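Local coordinates for hypothetical protein (Bacteroides caccae, PDB 4M8R) that is of unknown function but pairs an N-terminal Ig-like domain with a WD40-like beta-propeller domain, at residues 149-153 and 174-178; 187-192 and 235-239. One frame throughout, in Å; residues are numbered along the deposited sequence.

Interaction 1 of 2, residues 149-153 and 174-178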
loop_
_atom_site.group_PDB
_atom_site.type_symbol
_atom_site.label_atom_id
_atom_site.label_comp_id
_atom_site.label_asym_id
_atom_site.label_seq_id
_atom_site.Cartn_x
_atom_site.Cartn_y
_atom_site.Cartn_z
ATOM N N HIS A 149 -29.537 25.820 5.349
ATOM C CA HIS A 149 -29.103 26.146 3.988
ATOM C C HIS A 149 -30.082 25.535 2.980
ATOM O O HIS A 149 -29.756 24.556 2.308
ATOM C CB HIS A 149 -27.674 25.644 3.737
ATOM C CG HIS A 149 -26.648 26.298 4.608
ATOM N ND1 HIS A 149 -26.302 27.627 4.482
ATOM C CD2 HIS A 149 -25.899 25.809 5.625
ATOM C CE1 HIS A 149 -25.384 27.927 5.384
ATOM N NE2 HIS A 149 -25.121 26.842 6.089
ATOM N N PRO A 150 -31.287 26.121 2.865
ATOM C CA PRO A 150 -32.330 25.545 2.013
ATOM C C PRO A 150 -31.986 25.547 0.527
ATOM O O PRO A 150 -32.588 24.807 -0.239
ATOM C CB PRO A 150 -33.543 26.439 2.284
ATOM C CG PRO A 150 -32.971 27.739 2.726
ATOM C CD PRO A 150 -31.698 27.411 3.449
ATOM N N ASP A 151 -31.016 26.370 0.141
ATOM C CA ASP A 151 -30.572 26.475 -1.250
ATOM C C ASP A 151 -29.414 25.520 -1.583
ATOM O O ASP A 151 -28.770 25.675 -2.625
ATOM C CB ASP A 151 -30.162 27.926 -1.558
ATOM C CG ASP A 151 -29.067 28.450 -0.623
ATOM O OD1 ASP A 151 -29.022 28.035 0.561
ATOM O OD2 ASP A 151 -28.257 29.288 -1.072
ATOM N N PHE A 152 -29.164 24.541 -0.709
ATOM C CA PHE A 152 -28.060 23.591 -0.872
ATOM C C PHE A 152 -28.089 22.989 -2.267
ATOM O O PHE A 152 -29.118 22.500 -2.721
ATOM C CB PHE A 152 -28.144 22.491 0.196
ATOM C CG PHE A 152 -26.849 21.756 0.453
ATOM C CD1 PHE A 152 -25.634 22.428 0.532
ATOM C CD2 PHE A 152 -26.858 20.386 0.686
ATOM C CE1 PHE A 152 -24.459 21.744 0.795
ATOM C CE2 PHE A 152 -25.687 19.698 0.957
ATOM C CZ PHE A 152 -24.486 20.379 1.010
ATOM N N ARG A 153 -26.940 23.020 -2.930
ATOM C CA ARG A 153 -26.865 22.876 -4.375
ATOM C C ARG A 153 -25.615 22.100 -4.766
ATOM O O ARG A 153 -24.624 22.125 -4.043
ATOM C CB ARG A 153 -26.793 24.279 -4.961
ATOM C CG ARG A 153 -27.235 24.428 -6.396
ATOM C CD ARG A 153 -27.407 25.905 -6.712
ATOM N NE ARG A 153 -26.154 26.647 -6.533
ATOM C CZ ARG A 153 -25.454 27.229 -7.510
ATOM N NH1 ARG A 153 -25.864 27.190 -8.778
ATOM N NH2 ARG A 153 -24.332 27.872 -7.213
ATOM N N GLN A 174 -21.755 32.358 -3.020
ATOM C CA GLN A 174 -21.801 30.900 -3.007
ATOM C C GLN A 174 -20.532 30.352 -2.360
ATOM O O GLN A 174 -19.419 30.725 -2.748
ATOM C CB GLN A 174 -21.952 30.356 -4.438
ATOM C CG GLN A 174 -23.331 30.574 -5.045
ATOM C CD GLN A 174 -24.405 29.720 -4.378
ATOM O OE1 GLN A 174 -24.349 28.492 -4.419
ATOM N NE2 GLN A 174 -25.392 30.368 -3.774
ATOM N N GLN A 175 -20.712 29.469 -1.379
ATOM C CA GLN A 175 -19.602 28.879 -0.634
ATOM C C GLN A 175 -19.833 27.397 -0.375
ATOM O O GLN A 175 -20.974 26.948 -0.281
ATOM C CB GLN A 175 -19.437 29.580 0.708
ATOM C CG GLN A 175 -19.155 31.064 0.601
ATOM C CD GLN A 175 -18.505 31.610 1.860
ATOM O OE1 GLN A 175 -17.453 31.127 2.280
ATOM N NE2 GLN A 175 -19.114 32.633 2.454
ATOM N N PRO A 176 -18.741 26.627 -0.245
ATOM C CA PRO A 176 -18.867 25.202 0.019
ATOM C C PRO A 176 -19.124 24.883 1.490
ATOM O O PRO A 176 -18.491 25.473 2.373
ATOM C CB PRO A 176 -17.515 24.645 -0.419
ATOM C CG PRO A 176 -16.572 25.771 -0.221
ATOM C CD PRO A 176 -17.348 27.014 -0.522
ATOM N N PHE A 177 -20.041 23.944 1.723
ATOM C CA PHE A 177 -20.350 23.434 3.056
ATOM C C PHE A 177 -20.359 21.916 3.082
ATOM O O PHE A 177 -20.624 21.276 2.070
ATOM C CB PHE A 177 -21.722 23.924 3.493
ATOM C CG PHE A 177 -21.764 25.383 3.787
ATOM C CD1 PHE A 177 -21.494 25.848 5.063
ATOM C CD2 PHE A 177 -22.059 26.292 2.786
ATOM C CE1 PHE A 177 -21.528 27.198 5.341
ATOM C CE2 PHE A 177 -22.089 27.641 3.057
ATOM C CZ PHE A 177 -21.826 28.096 4.335
ATOM N N PHE A 178 -20.091 21.360 4.259
ATOM C CA PHE A 178 -20.207 19.931 4.506
ATOM C C PHE A 178 -21.312 19.696 5.527
ATOM O O PHE A 178 -21.277 20.259 6.621
ATOM C CB PHE A 178 -18.883 19.387 5.043
ATOM C CG PHE A 178 -18.941 17.945 5.485
ATOM C CD1 PHE A 178 -18.977 16.919 4.552
ATOM C CD2 PHE A 178 -18.932 17.618 6.831
ATOM C CE1 PHE A 178 -19.023 15.598 4.953
ATOM C CE2 PHE A 178 -18.974 16.295 7.240
ATOM C CZ PHE A 178 -19.020 15.282 6.303
#

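Interaction 2 of 2, residues 187-192 and 235-239. With PO4 (phosphate ion), chain E; PO4 (phosphate ion), chain D.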
loop_
_atom_site.group_PDB
_atom_site.type_symbol
_atom_site.label_atom_id
_atom_site.label_comp_id
_atom_site.label_asym_id
_atom_site.label_seq_id
_atom_site.Cartn_x
_atom_site.Cartn_y
_atom_site.Cartn_z
ATOM N N LYS A 187 -20.679 22.474 8.306
ATOM C CA LYS A 187 -19.316 22.980 8.466
ATOM C C LYS A 187 -18.899 23.738 7.218
ATOM O O LYS A 187 -18.991 23.206 6.117
ATOM C CB LYS A 187 -18.336 21.823 8.673
ATOM C CG LYS A 187 -18.692 20.852 9.788
ATOM C CD LYS A 187 -18.701 21.520 11.150
ATOM C CE LYS A 187 -18.881 20.486 12.252
ATOM N NZ LYS A 187 -19.315 21.122 13.525
ATOM N N ALA A 188 -18.438 24.973 7.382
ATOM C CA ALA A 188 -17.882 25.724 6.261
ATOM C C ALA A 188 -16.572 25.085 5.821
ATOM O O ALA A 188 -15.786 24.645 6.661
ATOM C CB ALA A 188 -17.652 27.172 6.645
ATOM N N LEU A 189 -16.351 25.023 4.509
ATOM C CA LEU A 189 -15.147 24.406 3.959
ATOM C C LEU A 189 -14.095 25.410 3.492
ATOM O O LEU A 189 -12.926 25.057 3.370
ATOM C CB LEU A 189 -15.513 23.455 2.816
ATOM C CG LEU A 189 -16.303 22.212 3.239
ATOM C CD1 LEU A 189 -16.681 21.382 2.024
ATOM C CD2 LEU A 189 -15.524 21.365 4.231
ATOM N N SER A 190 -14.501 26.648 3.225
ATOM C CA SER A 190 -13.561 27.683 2.794
ATOM C C SER A 190 -13.281 28.656 3.928
ATOM O O SER A 190 -14.172 29.006 4.699
ATOM C CB SER A 190 -14.093 28.435 1.579
ATOM O OG SER A 190 -14.021 27.630 0.414
ATOM N N PHE A 191 -12.029 29.080 4.030
ATOM C CA PHE A 191 -11.641 30.042 5.045
ATOM C C PHE A 191 -12.159 31.432 4.690
ATOM O O PHE A 191 -12.776 32.088 5.521
ATOM C CB PHE A 191 -10.123 30.072 5.233
ATOM C CG PHE A 191 -9.694 30.869 6.422
ATOM C CD1 PHE A 191 -9.812 30.342 7.697
ATOM C CD2 PHE A 191 -9.209 32.164 6.273
ATOM C CE1 PHE A 191 -9.434 31.085 8.800
ATOM C CE2 PHE A 191 -8.830 32.911 7.370
ATOM C CZ PHE A 191 -8.941 32.371 8.636
ATOM N N TYR A 192 -11.910 31.872 3.463
ATOM C CA TYR A 192 -12.361 33.192 3.027
ATOM C C TYR A 192 -13.739 33.121 2.378
ATOM O O TYR A 192 -14.178 32.067 1.925
ATOM C CB TYR A 192 -11.357 33.826 2.058
ATOM C CG TYR A 192 -10.035 34.219 2.689
ATOM C CD1 TYR A 192 -9.979 35.156 3.721
ATOM C CD2 TYR A 192 -8.838 33.671 2.237
ATOM C CE1 TYR A 192 -8.768 35.519 4.292
ATOM C CE2 TYR A 192 -7.626 34.029 2.801
ATOM C CZ TYR A 192 -7.594 34.951 3.827
ATOM O OH TYR A 192 -6.382 35.291 4.376
ATOM N N THR A 235 -12.124 22.906 9.886
ATOM C CA THR A 235 -12.635 22.424 8.594
ATOM C C THR A 235 -12.415 23.380 7.418
ATOM O O THR A 235 -12.345 22.938 6.274
ATOM C CB THR A 235 -14.147 22.132 8.663
ATOM O OG1 THR A 235 -14.871 23.350 8.890
ATOM C CG2 THR A 235 -14.449 21.160 9.774
ATOM N N ARG A 236 -12.330 24.680 7.686
ATOM C CA ARG A 236 -12.132 25.665 6.632
ATOM C C ARG A 236 -10.709 25.589 6.089
ATOM O O ARG A 236 -9.758 25.620 6.856
ATOM C CB ARG A 236 -12.379 27.074 7.160
ATOM C CG ARG A 236 -13.791 27.342 7.647
ATOM C CD ARG A 236 -13.908 28.739 8.240
ATOM N NE ARG A 236 -15.093 28.857 9.094
ATOM C CZ ARG A 236 -16.174 29.603 8.841
ATOM N NH1 ARG A 236 -16.266 30.358 7.746
ATOM N NH2 ARG A 236 -17.180 29.600 9.714
ATOM N N SER A 237 -10.575 25.498 4.767
ATOM C CA SER A 237 -9.276 25.420 4.110
ATOM C C SER A 237 -9.052 26.667 3.284
ATOM O O SER A 237 -10.002 27.333 2.888
ATOM C CB SER A 237 -9.212 24.214 3.166
ATOM O OG SER A 237 -9.438 22.993 3.841
ATOM N N ASN A 238 -7.786 26.957 3.013
ATOM C CA ASN A 238 -7.413 27.968 2.045
ATOM C C ASN A 238 -6.243 27.482 1.196
ATOM O O ASN A 238 -5.098 27.915 1.383
ATOM C CB ASN A 238 -7.059 29.282 2.739
ATOM C CG ASN A 238 -6.810 30.400 1.750
ATOM O OD1 ASN A 238 -7.556 30.552 0.780
ATOM N ND2 ASN A 238 -5.753 31.173 1.966
ATOM N N PHE A 239 -6.548 26.598 0.244
ATOM C CA PHE A 239 -5.522 25.937 -0.564
ATOM C C PHE A 239 -5.702 26.153 -2.075
ATOM O O PHE A 239 -6.075 25.235 -2.797
ATOM C CB PHE A 239 -5.517 24.438 -0.265
ATOM C CG PHE A 239 -4.958 24.077 1.090
ATOM C CD1 PHE A 239 -3.703 24.505 1.477
ATOM C CD2 PHE A 239 -5.671 23.259 1.950
ATOM C CE1 PHE A 239 -3.183 24.151 2.708
ATOM C CE2 PHE A 239 -5.158 22.899 3.181
ATOM C CZ PHE A 239 -3.909 23.345 3.556
HETATM P P PO4 E . -12.431 26.639 11.375
HETATM O O1 PO4 E . -12.535 25.907 12.693
HETATM O O2 PO4 E . -12.158 25.642 10.272
HETATM O O3 PO4 E . -13.745 27.337 11.104
HETATM O O4 PO4 E . -11.303 27.652 11.430
HETATM P P PO4 D . -4.133 34.000 -0.582
HETATM O O1 PO4 D . -4.834 33.633 0.704
HETATM O O2 PO4 D . -2.954 33.090 -0.837
HETATM O O3 PO4 D . -5.079 33.890 -1.754
HETATM O O4 PO4 D . -3.640 35.415 -0.435
HETATM O O HOH W 1 -11.235 27.784 -0.133
HETATM O O HOH W 2 -10.513 30.264 1.239
#

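Interaction 1 of 2, residues 149-153 and 174-178
Polar contact is concentrated at one end of the pair. R153 NH2 donates to Q174 OE1 at 2.9 Å (N-H...O angle 148°); R153 NE to Q174 OE1, at 3.3 Å and 133°, is a weak second bond. The oxygen thus lies near the guanidinium plane, at its edge, while R153 NH1 forms a salt bridge with D259. D151 only borders this pair: its OD2 is 4.1 Å from Q174 NE2 and bonds instead to the backbone N of E169. Aromatic contact dominates the other end. H149 NE2 sits over one face of the F177 ring, 3.7 Å from F177 CE1; the centroids are 4.2 Å apart and the planes 34° from parallel, an oblique pairing. F152 adds apolar packing, its CE1 4.4 Å from F177 CB. A type I turn from H149 to F152, closed by F152 N to H149 O at 3.1 Å, brings these side chains together. F152 and F177 have the nearest CA atoms, yet these are 8.7 Å apart. Strand 163-170 lies between 153-156 and 173-180 in an antiparallel four-stranded sheet, consistent with one blade of the WD40-like propeller, and W186 of edge strand 186-188 meets both the H149 and F152 rings edge-to-face.

Interaction 2 of 2, residues 187-192 and 235-239
The phosphate ion of chain E, probably from the crystallisation liquor, sits against 235-239: its O2 accepts from both T235 N and R236 N at 2.8 Å, and its O3 from R236 NE at 2.9 Å. Between the segments, S237 N donates to L189 O (2.8 Å, 166°) and F191 N to S237 O (2.9 Å, 150°), so S237 bonds on both sides of S190. The touching parts run 19° apart, hence parallel. T235 OG1 adds a bond to A188 O at 2.7 Å. A188 CB lies over one face of the R236 guanidinium, 3.6 Å from R236 CZ, and R236 CB meets the F191 ring edge, 4.2 Å from F191 CD1. Water 2 accepts from Y192 N at 3.1 Å and lies 3.0 Å from N238 OD1. F191 also packs edge-to-face on F93 of the second subunit. The two backbone bonds define an isolated parallel beta bridge, S190 with S237, joining the loop that follows edge strand 186-188 to the one leading into strand 239-240 in the WD40-like domain.

Interaction 1 closes before interaction 2 opens, so the two come in series along the chain, with centres 13 Å apart inside the WD40-like domain. They meet in one antiparallel sheet, ordered 153-156, 163-170, 173-180, 186-188. Its last two strands are neighbours: F178 N and K187 O lie 2.8 Å apart, P176 O and L189 N 3.1 Å, both probable hydrogen bonds. Interaction 1 therefore ties the loop entering the first strand to the third, within one sheet, whereas interaction 2 extends from the fourth toward 235-239, which leads into strand 239-240 of the next sheet, consistent with adjoining propeller blades. Interaction 2 alone touches the second subunit.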